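Local coordinates for lysyl-trna-dependent l-ysyl-phosphatidylgycerol synthase (Bacillus licheniformis, PDB 4V36), which transfers lysine from lysyl-tRNA to the membrane lipid phosphatidylglycerol, a modification linked to bacterial resistance, at residues V63-P67 with I97-D101. Numbering follows the deposited sequence.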
loop_
_atom_site.group_PDB
_atom_site.type_symbol
_atom_site.label_atom_id
_atom_site.label_comp_id
_atom_site.label_asym_id
_atom_site.label_seq_id
_atom_site.Cartn_x
_atom_site.Cartn_y
_atom_site.Cartn_z
ATOM N N VAL A 63 12.931 5.036 4.442
ATOM C CA VAL A 63 12.626 4.881 3.024
ATOM C C VAL A 63 11.413 3.978 2.823
ATOM O O VAL A 63 11.295 2.935 3.467
ATOM C CB VAL A 63 13.829 4.300 2.252
ATOM C CG1 VAL A 63 13.485 4.100 0.783
ATOM C CG2 VAL A 63 15.042 5.203 2.401
ATOM N N LEU A 64 10.511 4.383 1.934
ATOM C CA LEU A 64 9.328 3.586 1.635
ATOM C C LEU A 64 9.564 2.662 0.442
ATOM O O LEU A 64 9.530 3.097 -0.709
ATOM C CB LEU A 64 8.124 4.491 1.364
ATOM C CG LEU A 64 6.798 3.771 1.109
ATOM C CD1 LEU A 64 6.413 2.923 2.311
ATOM C CD2 LEU A 64 5.696 4.763 0.777
ATOM N N GLY A 65 9.811 1.388 0.728
ATOM C CA GLY A 65 9.978 0.387 -0.310
ATOM C C GLY A 65 11.311 0.449 -1.029
ATOM O O GLY A 65 12.211 1.190 -0.637
ATOM N N ASP A 66 11.433 -0.349 -2.085
ATOM C CA ASP A 66 12.613 -0.333 -2.939
ATOM C C ASP A 66 12.588 0.910 -3.828
ATOM O O ASP A 66 11.555 1.570 -3.933
ATOM C CB ASP A 66 12.674 -1.610 -3.784
ATOM C CG ASP A 66 12.903 -2.852 -2.946
ATOM O OD1 ASP A 66 14.041 -3.043 -2.466
ATOM O OD2 ASP A 66 11.951 -3.642 -2.775
ATOM N N PRO A 67 13.728 1.248 -4.456
ATOM C CA PRO A 67 13.721 2.390 -5.377
ATOM C C PRO A 67 12.777 2.192 -6.561
ATOM O O PRO A 67 12.402 1.063 -6.875
ATOM C CB PRO A 67 15.175 2.464 -5.854
ATOM C CG PRO A 67 15.961 1.834 -4.765
ATOM C CD PRO A 67 15.092 0.735 -4.232
ATOM N N ILE A 97 10.531 -3.532 1.790
ATOM C CA ILE A 97 11.269 -3.934 0.601
ATOM C C ILE A 97 10.961 -5.395 0.306
ATOM O O ILE A 97 10.337 -6.077 1.119
ATOM C CB ILE A 97 12.789 -3.750 0.768
ATOM C CG1 ILE A 97 13.347 -4.777 1.755
ATOM C CG2 ILE A 97 13.106 -2.328 1.211
ATOM C CD1 ILE A 97 14.852 -4.742 1.886
ATOM N N GLU A 98 11.396 -5.878 -0.852
ATOM C CA GLU A 98 11.126 -7.257 -1.241
ATOM C C GLU A 98 12.396 -8.102 -1.201
ATOM O O GLU A 98 13.507 -7.571 -1.213
ATOM C CB GLU A 98 10.492 -7.303 -2.632
ATOM C CG GLU A 98 9.168 -6.556 -2.718
ATOM C CD GLU A 98 8.509 -6.681 -4.077
ATOM O OE1 GLU A 98 8.945 -7.535 -4.876
ATOM O OE2 GLU A 98 7.555 -5.921 -4.345
ATOM N N ARG A 99 12.220 -9.420 -1.149
ATOM C CA ARG A 99 13.332 -10.348 -0.955
ATOM C C ARG A 99 14.347 -10.326 -2.097
ATOM O O ARG A 99 15.552 -10.422 -1.863
ATOM C CB ARG A 99 12.799 -11.772 -0.766
ATOM C CG ARG A 99 13.876 -12.848 -0.774
ATOM C CD ARG A 99 13.352 -14.175 -0.251
ATOM N NE ARG A 99 13.058 -14.119 1.180
ATOM C CZ ARG A 99 13.969 -14.280 2.134
ATOM N NH1 ARG A 99 15.237 -14.502 1.812
ATOM N NH2 ARG A 99 13.615 -14.212 3.411
ATOM N N GLU A 100 13.866 -10.180 -3.327
ATOM C CA GLU A 100 14.742 -10.264 -4.493
ATOM C C GLU A 100 15.675 -9.059 -4.620
ATOM O O GLU A 100 16.483 -8.987 -5.547
ATOM C CB GLU A 100 13.916 -10.412 -5.773
ATOM C CG GLU A 100 13.306 -9.121 -6.291
ATOM C CD GLU A 100 12.087 -8.688 -5.504
ATOM O OE1 GLU A 100 11.519 -9.529 -4.775
ATOM O OE2 GLU A 100 11.698 -7.506 -5.615
ATOM N N ASP A 101 15.566 -8.118 -3.687
ATOM C CA ASP A 101 16.409 -6.928 -3.703
ATOM C C ASP A 101 17.293 -6.842 -2.460
ATOM O O ASP A 101 17.926 -5.817 -2.214
ATOM C CB ASP A 101 15.546 -5.670 -3.817
ATOM C CG ASP A 101 14.711 -5.649 -5.083
ATOM O OD1 ASP A 101 15.181 -6.173 -6.114
ATOM O OD2 ASP A 101 13.585 -5.110 -5.046
#
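This is a small, buried polar contact where strand 60-69 runs beside the end of its parallel neighbour 91-97. It joins residues 63-67 of the first to the loop that leads from the second into helix 102-106. About 200 Å² is buried, both sides summed. Further back the strands pair through their backbones: V63 is hydrogen-bonded to I93 and Y95, and G65 to Y95. The two segments come closest at G65 and I97, whose CA atoms are 4.6 Å apart. G65 has a positive phi of 75°, which favours glycine. Its C lies 4.0 Å from I97 CG2.

Past this point a side chain takes over from the backbone pairing. D66 points toward the loop, and its OD2 accepts a hydrogen bond from the backbone N of E98 (3.0 Å, 148°). The carboxylate also packs on I97, with OD2 3.5 Å from I97 CA. D66 OD1 is hydrogen-bonded to the hydroxyl of Y105, in the helix that follows. D66 thus ties its strand to both loop and helix. D101 brings a second acidic group close: its OD2 is 3.2 Å from D66 OD2. This is a contact of like charges, not a bond, and D101 is poorly ordered.

The two strands are linked through helix 74-87, whose F81 touches V63 and whose F74, V77 and I78 touch P67. The arrangement is a beta-alpha-beta crossover, consistent with an acetyltransferase-like domain of this lysyltransferase family.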